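Local coordinates for probable outer membrane protein (Pseudomonas aeruginosa, PDB 3DWO), which probably carries long-chain fatty acids and other hydrophobic compounds across the outer membrane, as a beta-barrel channel of the FadL family, at residues K131-A136 / P195-S200; A183-G188 / N415-G420; D316-S321 / I326-Y331. All coordinates share one frame; numbering follows the deposited sequence.

Interaction 1 of 3, residues K131-A136 / P195-S200; sequences KGRDFA and PASNSS
The hydroxyl of Ser197 looks across at Arg133 and Asp134 and meets both, one by near approach and one through water. Ser197 OG is hydrogen-bonded to water 1 at 2.8 Å, and the water probably donates to Asp134 OD1 over 3.1 Å. Arg133 NH2 comes within 3.3 Å of Ser197 OG, obliquely to the guanidinium plane, but its clear partner is Thr71 O, while NH1 bonds to Trp130 O. The arginine chain runs straight from CG to NE, long enough to reach from one loop to the next. These loops belong to the FadL-type barrel: residues 131-136 lie in the loop between strand 110-125 and strand 138-153, whereas residues 195-200 lie in the loop between helix 179-184 and strand 201-220. Within the first, Gly132 O accepts from both Phe135 N (2.9 Å) and Ala136 N (3.2 Å), a tight turn that presents Arg133 and Asp134 together. Serine suits the other side, being small and able to donate or accept; its backbone N is bound by Asp178, and Asp134 OD1 also receives Asn176 ND2.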
loop_
_atom_site.group_PDB
_atom_site.type_symbol
_atom_site.label_atom_id
_atom_site.label_comp_id
_atom_site.label_asym_id
_atom_site.label_seq_id
_atom_site.Cartn_x
_atom_site.Cartn_y
_atom_site.Cartn_z
ATOM N N LYS A 131 4.722 -23.940 1.091
ATOM C CA LYS A 131 4.572 -24.440 -0.270
ATOM C C LYS A 131 4.662 -23.383 -1.367
ATOM O O LYS A 131 4.927 -23.710 -2.522
ATOM C CB LYS A 131 3.248 -25.188 -0.402
ATOM C CG LYS A 131 2.013 -24.296 -0.321
ATOM C CD LYS A 131 0.727 -25.131 -0.426
ATOM C CE LYS A 131 0.528 -26.012 0.803
ATOM N NZ LYS A 131 -0.700 -26.851 0.702
ATOM N N GLY A 132 4.419 -22.129 -1.013
ATOM C CA GLY A 132 4.503 -21.065 -1.996
ATOM C C GLY A 132 5.784 -20.253 -1.883
ATOM O O GLY A 132 5.854 -19.141 -2.405
ATOM N N ARG A 133 6.806 -20.800 -1.227
ATOM C CA ARG A 133 8.067 -20.072 -1.041
ATOM C C ARG A 133 8.773 -19.643 -2.330
ATOM O O ARG A 133 9.555 -18.683 -2.314
ATOM C CB ARG A 133 9.035 -20.882 -0.158
ATOM C CG ARG A 133 9.475 -22.227 -0.726
ATOM C CD ARG A 133 10.365 -22.967 0.268
ATOM N NE ARG A 133 10.785 -24.285 -0.212
ATOM C CZ ARG A 133 9.976 -25.336 -0.321
ATOM N NH1 ARG A 133 8.697 -25.231 0.017
ATOM N NH2 ARG A 133 10.446 -26.490 -0.777
ATOM N N ASP A 134 8.514 -20.333 -3.440
ATOM C CA ASP A 134 9.145 -19.955 -4.710
ATOM C C ASP A 134 8.522 -18.672 -5.265
ATOM O O ASP A 134 9.029 -18.098 -6.222
ATOM C CB ASP A 134 8.994 -21.051 -5.777
ATOM C CG ASP A 134 9.851 -22.289 -5.501
ATOM O OD1 ASP A 134 10.716 -22.261 -4.597
ATOM O OD2 ASP A 134 9.653 -23.304 -6.214
ATOM N N PHE A 135 7.419 -18.234 -4.669
ATOM C CA PHE A 135 6.731 -17.028 -5.121
ATOM C C PHE A 135 6.870 -15.873 -4.151
ATOM O O PHE A 135 6.892 -14.711 -4.565
ATOM C CB PHE A 135 5.238 -17.303 -5.335
ATOM C CG PHE A 135 4.956 -18.293 -6.430
ATOM C CD1 PHE A 135 5.054 -19.658 -6.194
ATOM C CD2 PHE A 135 4.615 -17.855 -7.705
ATOM C CE1 PHE A 135 4.815 -20.580 -7.217
ATOM C CE2 PHE A 135 4.375 -18.763 -8.734
ATOM C CZ PHE A 135 4.476 -20.131 -8.486
ATOM N N ALA A 136 6.953 -16.186 -2.861
ATOM C CA ALA A 136 7.086 -15.143 -1.860
ATOM C C ALA A 136 7.301 -15.670 -0.457
ATOM O O ALA A 136 6.797 -16.737 -0.081
ATOM C CB ALA A 136 5.851 -14.254 -1.870
ATOM N N PRO A 195 15.552 -32.343 -10.484
ATOM C CA PRO A 195 14.463 -32.367 -9.505
ATOM C C PRO A 195 14.344 -31.016 -8.790
ATOM O O PRO A 195 15.336 -30.312 -8.589
ATOM C CB PRO A 195 14.870 -33.503 -8.571
ATOM C CG PRO A 195 16.353 -33.403 -8.570
ATOM C CD PRO A 195 16.684 -33.172 -10.035
ATOM N N ALA A 196 13.126 -30.650 -8.416
ATOM C CA ALA A 196 12.906 -29.382 -7.740
ATOM C C ALA A 196 13.231 -29.447 -6.251
ATOM O O ALA A 196 13.277 -30.523 -5.651
ATOM C CB ALA A 196 11.457 -28.938 -7.932
ATOM N N SER A 197 13.462 -28.277 -5.668
ATOM C CA SER A 197 13.752 -28.142 -4.245
ATOM C C SER A 197 15.017 -28.811 -3.707
ATOM O O SER A 197 15.106 -29.098 -2.511
ATOM C CB SER A 197 12.531 -28.595 -3.440
ATOM O OG SER A 197 11.423 -27.750 -3.719
ATOM N N ASN A 198 15.986 -29.069 -4.582
ATOM C CA ASN A 198 17.257 -29.635 -4.148
ATOM C C ASN A 198 18.141 -28.428 -3.899
ATOM O O ASN A 198 18.762 -28.313 -2.846
ATOM C CB ASN A 198 17.864 -30.529 -5.222
ATOM C CG ASN A 198 17.264 -31.910 -5.218
ATOM O OD1 ASN A 198 16.048 -32.066 -5.292
ATOM N ND2 ASN A 198 18.109 -32.921 -5.124
ATOM N N SER A 199 18.192 -27.525 -4.873
ATOM C CA SER A 199 18.949 -26.297 -4.710
ATOM C C SER A 199 17.937 -25.299 -4.140
ATOM O O SER A 199 16.752 -25.344 -4.485
ATOM C CB SER A 199 19.478 -25.793 -6.060
ATOM O OG SER A 199 18.423 -25.576 -6.983
ATOM N N SER A 200 18.381 -24.432 -3.240
ATOM C CA SER A 200 17.492 -23.434 -2.658
ATOM C C SER A 200 18.271 -22.357 -1.925
ATOM O O SER A 200 19.180 -22.642 -1.126
ATOM C CB SER A 200 16.483 -24.067 -1.693
ATOM O OG SER A 200 17.091 -24.395 -0.463
HETATM O O HOH W 1 11.909 -25.087 -4.598
#

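Interaction 2 of 3, residues A183-G188 / N415-G420; sequences AANSPG and NQDRLG. With C8E ((hydroxyethyloxy)tri(ethyloxy)octane), chain C.
Asn185 and Asp417 face one another where the short helix 179-184, carried on a loop of the FadL-type barrel, lies beside the turn that precedes the barrel strand 423-441. Their CA atoms are 5.2 Å apart, and the close packing is centred here: Asp417 CB sits 3.7 Å from Asn185 CB, and Asn185 O approaches Asp417 CG to 3.5 Å. The amide and carboxylate planes are almost parallel, 2° apart, but the groups are offset and not stacked; on the asparagine the touching is done by CB and the backbone O. With CG beside its own backbone N (chi1 -70°), Asn185 can turn its amide back to the helix, giving an ND2 proton to Ala181 O; ND2 is also 3.6 Å from Gly420 O, a looser approach. The carboxylate of Asp417 lies at the exposed margin; its oxygens and the nearby carbonyl oxygen of Asn185 would probably repel weakly, which fits an acid placed on the solvent side. Gly420, by contrast, is buried, and its positive phi of 105° suits a residue without CB. Nearby, Arg418 O accepts from Ser182 OG and lies beside a bound detergent molecule, which Ala183 CB also borders. Ser186 N and OG both donate to Ala183 O, OG at 2.6 Å on a lone pair in the carbonyl plane.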
loop_
_atom_site.group_PDB
_atom_site.type_symbol
_atom_site.label_atom_id
_atom_site.label_comp_id
_atom_site.label_asym_id
_atom_site.label_seq_id
_atom_site.Cartn_x
_atom_site.Cartn_y
_atom_site.Cartn_z
ATOM N N ALA A 183 17.220 -23.670 -14.313
ATOM C CA ALA A 183 18.048 -24.223 -15.391
ATOM C C ALA A 183 17.230 -25.132 -16.309
ATOM O O ALA A 183 17.307 -25.025 -17.532
ATOM C CB ALA A 183 19.230 -25.012 -14.805
ATOM N N ALA A 184 16.461 -26.031 -15.704
ATOM C CA ALA A 184 15.628 -26.972 -16.446
ATOM C C ALA A 184 14.727 -26.282 -17.471
ATOM O O ALA A 184 14.436 -26.854 -18.520
ATOM C CB ALA A 184 14.782 -27.784 -15.473
ATOM N N ASN A 185 14.290 -25.060 -17.161
ATOM C CA ASN A 185 13.410 -24.279 -18.038
ATOM C C ASN A 185 14.155 -23.245 -18.883
ATOM O O ASN A 185 13.541 -22.532 -19.674
ATOM C CB ASN A 185 12.363 -23.532 -17.197
ATOM C CG ASN A 185 11.338 -24.459 -16.567
ATOM O OD1 ASN A 185 10.491 -25.014 -17.258
ATOM N ND2 ASN A 185 11.420 -24.636 -15.256
ATOM N N SER A 186 15.471 -23.165 -18.720
ATOM C CA SER A 186 16.270 -22.165 -19.427
ATOM C C SER A 186 16.535 -22.418 -20.907
ATOM O O SER A 186 16.491 -23.548 -21.378
ATOM C CB SER A 186 17.617 -22.009 -18.731
ATOM O OG SER A 186 18.415 -23.168 -18.948
ATOM N N PRO A 187 16.840 -21.353 -21.659
ATOM C CA PRO A 187 17.120 -21.523 -23.089
ATOM C C PRO A 187 18.549 -22.010 -23.338
ATOM O O PRO A 187 18.892 -22.368 -24.459
ATOM C CB PRO A 187 16.877 -20.129 -23.651
ATOM C CG PRO A 187 17.310 -19.245 -22.534
ATOM C CD PRO A 187 16.676 -19.927 -21.326
ATOM N N GLY A 188 19.376 -22.044 -22.291
ATOM C CA GLY A 188 20.756 -22.480 -22.452
ATOM C C GLY A 188 21.197 -23.692 -21.639
ATOM O O GLY A 188 22.235 -24.291 -21.919
ATOM N N ASN A 415 5.068 -19.038 -12.249
ATOM C CA ASN A 415 6.393 -18.418 -12.274
ATOM C C ASN A 415 7.039 -18.578 -13.649
ATOM O O ASN A 415 6.965 -19.643 -14.251
ATOM C CB ASN A 415 7.324 -19.048 -11.227
ATOM C CG ASN A 415 7.391 -18.246 -9.933
ATOM O OD1 ASN A 415 7.100 -17.044 -9.922
ATOM N ND2 ASN A 415 7.797 -18.904 -8.838
ATOM N N GLN A 416 7.680 -17.520 -14.135
ATOM C CA GLN A 416 8.361 -17.571 -15.418
ATOM C C GLN A 416 9.533 -18.561 -15.321
ATOM O O GLN A 416 9.886 -19.010 -14.224
ATOM C CB GLN A 416 8.876 -16.178 -15.784
ATOM C CG GLN A 416 9.747 -15.553 -14.700
ATOM C CD GLN A 416 10.202 -14.167 -15.074
ATOM O OE1 GLN A 416 11.113 -13.993 -15.897
ATOM N NE2 GLN A 416 9.554 -13.161 -14.493
ATOM N N ASP A 417 10.139 -18.886 -16.459
ATOM C CA ASP A 417 11.251 -19.837 -16.493
ATOM C C ASP A 417 12.372 -19.601 -15.468
ATOM O O ASP A 417 12.682 -20.492 -14.680
ATOM C CB ASP A 417 11.875 -19.886 -17.891
ATOM C CG ASP A 417 10.903 -20.383 -18.958
ATOM O OD1 ASP A 417 9.977 -21.151 -18.622
ATOM O OD2 ASP A 417 11.080 -20.018 -20.144
ATOM N N ARG A 418 12.982 -18.417 -15.472
ATOM C CA ARG A 418 14.083 -18.163 -14.547
ATOM C C ARG A 418 13.713 -18.185 -13.065
ATOM O O ARG A 418 14.595 -18.204 -12.206
ATOM C CB ARG A 418 14.813 -16.857 -14.904
ATOM C CG ARG A 418 14.058 -15.568 -14.667
ATOM C CD ARG A 418 14.935 -14.377 -15.071
ATOM N NE ARG A 418 15.236 -14.378 -16.500
ATOM C CZ ARG A 418 16.107 -13.559 -17.089
ATOM N NH1 ARG A 418 16.779 -12.661 -16.380
ATOM N NH2 ARG A 418 16.316 -13.643 -18.394
ATOM N N LEU A 419 12.417 -18.201 -12.763
ATOM C CA LEU A 419 11.973 -18.259 -11.369
ATOM C C LEU A 419 11.539 -19.664 -10.943
ATOM O O LEU A 419 10.934 -19.845 -9.885
ATOM C CB LEU A 419 10.834 -17.267 -11.118
ATOM C CG LEU A 419 11.245 -15.790 -11.108
ATOM C CD1 LEU A 419 10.031 -14.938 -10.770
ATOM C CD2 LEU A 419 12.369 -15.557 -10.078
ATOM N N GLY A 420 11.844 -20.657 -11.770
ATOM C CA GLY A 420 11.500 -22.026 -11.424
ATOM C C GLY A 420 10.324 -22.696 -12.116
ATOM O O GLY A 420 10.158 -23.910 -11.990
HETATM C C1 C8E C . 16.003 -13.712 -9.707
HETATM C C2 C8E C . 16.399 -14.458 -10.889
HETATM C C3 C8E C . 17.147 -15.674 -10.602
HETATM C C4 C8E C . 17.591 -16.214 -11.877
HETATM C C5 C8E C . 18.158 -17.558 -11.637
HETATM C C6 C8E C . 18.500 -18.181 -12.890
HETATM C C7 C8E C . 19.254 -19.330 -12.411
HETATM C C8 C8E C . 19.750 -20.056 -13.586
HETATM O O9 C8E C . 20.475 -21.270 -13.629
HETATM C C10 C8E C . 21.731 -21.361 -12.989
HETATM C C11 C8E C . 22.202 -22.748 -13.271
HETATM O O12 C8E C . 22.307 -23.534 -12.078
HETATM C C13 C8E C . 22.541 -24.942 -12.328
HETATM C C14 C8E C . 22.755 -26.053 -11.259
HETATM O O15 C8E C . 22.601 -26.068 -9.805
HETATM C C16 C8E C . 23.833 -25.698 -9.163
HETATM C C17 C8E C . 24.780 -26.866 -8.841
HETATM O O18 C8E C . 26.215 -26.719 -8.772
HETATM C C19 C8E C . 26.864 -26.956 -10.049
HETATM C C20 C8E C . 28.324 -26.485 -10.387
HETATM O O21 C8E C . 28.699 -26.370 -11.764
#

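Interaction 3 of 3, residues D316-S321 / I326-Y331; sequences DLTLKS and IVSIPY. With C8E ((hydroxyethyloxy)tri(ethyloxy)octane), chain D; C8E ((hydroxyethyloxy)tri(ethyloxy)octane), chain C; SO4 (sulfate ion), chain B.
Leu319 stands opposite a classic beta bulge, in which both Ile326 and Val327 face it from the partner strand of this antiparallel beta hairpin. Its CD2 branch lodges against Ile326, 3.8 Å from CB and close to CG2, while Leu319 CB meets Val327 CG1; leucine and isoleucine run alongside each other in the same direction. With chi1 at 168°, CG lies opposite the backbone N, which brings CD2 to Ile326. Leu319 O takes Ile326 N at 2.8 Å and, only weakly, Val327 N. Ser321 is small enough for its CB to rest against both CG1 and CD1 of Ile326. Further along, Leu317 and Ile329 exchange two backbone hydrogen bonds, and Leu317 CB abuts the edge of the Tyr331 ring, 3.5 Å from CE2. One face of that ring carries a detergent's octyl chain, whose C3 lies 3.4 Å from Tyr331 CE1. The ethoxy part of the same molecule runs beside Leu317, Leu319 and Val327, and Val327 CG1 also meets the tail of a second detergent. Aliphatic residues suit this apolar face; the other, with Asp316, Thr318 and Ser328 beside Pro330, is largely polar. Tyr331 OH is held by Asp370 and Arg372. The hairpin lies alongside strand 275-281, where Lys320 pairs through its backbone with Ser279 and Leu319 packs on Ala278, while loop residues Gln416, Arg418 and Leu419 lie against Val327.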
loop_
_atom_site.group_PDB
_atom_site.type_symbol
_atom_site.label_atom_id
_atom_site.label_comp_id
_atom_site.label_asym_id
_atom_site.label_seq_id
_atom_site.Cartn_x
_atom_site.Cartn_y
_atom_site.Cartn_z
ATOM N N ASP A 316 4.687 -3.676 -14.001
ATOM C CA ASP A 316 5.586 -4.756 -13.614
ATOM C C ASP A 316 6.539 -4.362 -12.491
ATOM O O ASP A 316 6.701 -3.181 -12.180
ATOM C CB ASP A 316 6.404 -5.191 -14.823
ATOM C CG ASP A 316 7.315 -4.092 -15.325
ATOM O OD1 ASP A 316 6.828 -2.957 -15.531
ATOM O OD2 ASP A 316 8.520 -4.356 -15.515
ATOM N N LEU A 317 7.162 -5.368 -11.886
ATOM C CA LEU A 317 8.134 -5.140 -10.824
ATOM C C LEU A 317 9.414 -5.678 -11.432
ATOM O O LEU A 317 9.543 -6.883 -11.650
ATOM C CB LEU A 317 7.789 -5.950 -9.568
ATOM C CG LEU A 317 7.884 -5.274 -8.190
ATOM C CD1 LEU A 317 8.090 -6.349 -7.133
ATOM C CD2 LEU A 317 9.017 -4.271 -8.140
ATOM N N THR A 318 10.361 -4.797 -11.715
ATOM C CA THR A 318 11.591 -5.250 -12.319
ATOM C C THR A 318 12.820 -5.010 -11.467
ATOM O O THR A 318 13.164 -3.869 -11.152
ATOM C CB THR A 318 11.806 -4.584 -13.678
ATOM O OG1 THR A 318 10.637 -4.769 -14.478
ATOM C CG2 THR A 318 12.998 -5.206 -14.390
ATOM N N LEU A 319 13.485 -6.097 -11.096
ATOM C CA LEU A 319 14.699 -5.983 -10.311
ATOM C C LEU A 319 15.827 -5.790 -11.300
ATOM O O LEU A 319 15.964 -6.555 -12.251
ATOM C CB LEU A 319 14.960 -7.245 -9.492
ATOM C CG LEU A 319 16.368 -7.275 -8.883
ATOM C CD1 LEU A 319 16.535 -6.110 -7.911
ATOM C CD2 LEU A 319 16.607 -8.603 -8.187
ATOM N N LYS A 320 16.617 -4.749 -11.086
ATOM C CA LYS A 320 17.747 -4.472 -11.949
ATOM C C LYS A 320 19.001 -4.407 -11.097
ATOM O O LYS A 320 18.939 -4.155 -9.892
ATOM C CB LYS A 320 17.547 -3.149 -12.697
ATOM C CG LYS A 320 16.429 -3.182 -13.735
ATOM C CD LYS A 320 16.396 -1.889 -14.545
ATOM C CE LYS A 320 15.279 -1.908 -15.576
ATOM N NZ LYS A 320 15.193 -0.633 -16.348
ATOM N N SER A 321 20.136 -4.663 -11.729
ATOM C CA SER A 321 21.427 -4.624 -11.064
ATOM C C SER A 321 22.398 -4.046 -12.085
ATOM O O SER A 321 22.576 -4.616 -13.161
ATOM C CB SER A 321 21.854 -6.032 -10.663
ATOM O OG SER A 321 23.072 -6.004 -9.943
ATOM N N ILE A 326 17.520 -8.300 -13.758
ATOM C CA ILE A 326 17.817 -9.590 -13.158
ATOM C C ILE A 326 16.567 -10.418 -13.451
ATOM O O ILE A 326 16.654 -11.528 -13.979
ATOM C CB ILE A 326 18.035 -9.477 -11.640
ATOM C CG1 ILE A 326 19.354 -8.747 -11.359
ATOM C CG2 ILE A 326 18.055 -10.856 -11.012
ATOM C CD1 ILE A 326 20.561 -9.414 -11.963
ATOM N N VAL A 327 15.407 -9.860 -13.113
ATOM C CA VAL A 327 14.129 -10.505 -13.380
ATOM C C VAL A 327 13.033 -9.448 -13.421
ATOM O O VAL A 327 13.050 -8.484 -12.647
ATOM C CB VAL A 327 13.760 -11.583 -12.309
ATOM C CG1 VAL A 327 13.564 -10.943 -10.942
ATOM C CG2 VAL A 327 12.486 -12.315 -12.735
ATOM N N SER A 328 12.097 -9.616 -14.351
ATOM C CA SER A 328 10.975 -8.696 -14.486
ATOM C C SER A 328 9.685 -9.493 -14.276
ATOM O O SER A 328 9.433 -10.473 -14.968
ATOM C CB SER A 328 10.977 -8.054 -15.873
ATOM O OG SER A 328 10.015 -7.017 -15.942
ATOM N N ILE A 329 8.880 -9.068 -13.312
ATOM C CA ILE A 329 7.631 -9.747 -12.993
ATOM C C ILE A 329 6.423 -8.883 -13.374
ATOM O O ILE A 329 6.216 -7.800 -12.828
ATOM C CB ILE A 329 7.574 -10.076 -11.479
ATOM C CG1 ILE A 329 8.801 -10.903 -11.097
ATOM C CG2 ILE A 329 6.292 -10.844 -11.144
ATOM C CD1 ILE A 329 8.940 -11.155 -9.607
ATOM N N PRO A 330 5.614 -9.354 -14.331
ATOM C CA PRO A 330 4.442 -8.574 -14.740
ATOM C C PRO A 330 3.330 -8.610 -13.701
ATOM O O PRO A 330 3.088 -9.632 -13.071
ATOM C CB PRO A 330 4.020 -9.240 -16.048
ATOM C CG PRO A 330 5.295 -9.879 -16.549
ATOM C CD PRO A 330 5.869 -10.448 -15.281
ATOM N N TYR A 331 2.661 -7.482 -13.516
ATOM C CA TYR A 331 1.568 -7.408 -12.568
ATOM C C TYR A 331 0.348 -6.790 -13.228
ATOM O O TYR A 331 -0.782 -7.109 -12.869
ATOM C CB TYR A 331 1.991 -6.613 -11.333
ATOM C CG TYR A 331 2.790 -7.445 -10.353
ATOM C CD1 TYR A 331 2.218 -8.555 -9.730
ATOM C CD2 TYR A 331 4.120 -7.136 -10.061
ATOM C CE1 TYR A 331 2.950 -9.342 -8.836
ATOM C CE2 TYR A 331 4.865 -7.917 -9.168
ATOM C CZ TYR A 331 4.274 -9.015 -8.558
ATOM O OH TYR A 331 4.997 -9.776 -7.658
HETATM C C1 C8E D . -0.262 -8.505 -6.599
HETATM C C2 C8E D . 1.101 -8.463 -6.080
HETATM C C3 C8E D . 1.848 -7.249 -6.382
HETATM C C4 C8E D . 3.128 -7.356 -5.704
HETATM C C5 C8E D . 3.706 -5.998 -5.554
HETATM C C6 C8E D . 4.714 -5.994 -4.510
HETATM C C7 C8E D . 5.476 -4.821 -4.901
HETATM C C8 C8E D . 5.876 -4.072 -3.685
HETATM O O9 C8E D . 7.178 -3.607 -3.359
HETATM C C10 C8E D . 8.226 -4.547 -3.222
HETATM C C11 C8E D . 9.447 -3.747 -2.891
HETATM O O12 C8E D . 10.215 -3.479 -4.077
HETATM C C13 C8E D . 11.521 -4.128 -4.152
HETATM C C14 C8E D . 11.803 -5.581 -4.651
HETATM O O15 C8E D . 12.746 -6.103 -5.635
HETATM C C16 C8E D . 12.174 -6.160 -6.958
HETATM C C17 C8E D . 11.474 -7.488 -7.303
HETATM O O18 C8E D . 11.672 -8.707 -6.554
HETATM C C19 C8E D . 12.759 -9.526 -7.062
HETATM C C20 C8E D . 12.573 -11.025 -7.505
HETATM O O21 C8E D . 12.831 -12.070 -6.555
HETATM C C1 C8E C . 16.003 -13.712 -9.707
HETATM C C2 C8E C . 16.399 -14.458 -10.889
HETATM C C3 C8E C . 17.147 -15.674 -10.602
HETATM C C4 C8E C . 17.591 -16.214 -11.877
HETATM C C5 C8E C . 18.158 -17.558 -11.637
HETATM C C6 C8E C . 18.500 -18.181 -12.890
HETATM C C7 C8E C . 19.254 -19.330 -12.411
HETATM C C8 C8E C . 19.750 -20.056 -13.586
HETATM O O9 C8E C . 20.475 -21.270 -13.629
HETATM C C10 C8E C . 21.731 -21.361 -12.989
HETATM C C11 C8E C . 22.202 -22.748 -13.271
HETATM O O12 C8E C . 22.307 -23.534 -12.078
HETATM C C13 C8E C . 22.541 -24.942 -12.328
HETATM C C14 C8E C . 22.755 -26.053 -11.259
HETATM O O15 C8E C . 22.601 -26.068 -9.805
HETATM C C16 C8E C . 23.833 -25.698 -9.163
HETATM C C17 C8E C . 24.780 -26.866 -8.841
HETATM O O18 C8E C . 26.215 -26.719 -8.772
HETATM C C19 C8E C . 26.864 -26.956 -10.049
HETATM C C20 C8E C . 28.324 -26.485 -10.387
HETATM O O21 C8E C . 28.699 -26.370 -11.764
HETATM S S SO4 B . 14.378 2.495 -14.884
HETATM O O1 SO4 B . 14.823 2.742 -16.270
HETATM O O2 SO4 B . 13.105 1.747 -14.913
HETATM O O3 SO4 B . 14.184 3.792 -14.210
HETATM O O4 SO4 B . 15.390 1.702 -14.161
#

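How the interactions relate
All three contacts lie on the same side of the chain's centre, and the turn 415-420 of interaction 2 connects the other two. Asn415 ND2 probably bonds to Asp134 O of interaction 1, with Phe135 packed on the asparagine; Arg418 and Gln416 probably donate to Ile326 O and Ser328 O of interaction 3. Interactions 1 and 3 do not touch, their nearest atoms being about 6 Å apart. All three are partly buried; interaction 3 buries by far the most surface, in antiparallel pairing interrupted by a bulge, and interaction 1, polar and water-bridged, the least. Interaction 2 is van der Waals packing with an exposed acidic margin. One detergent molecule borders both interactions 2 and 3.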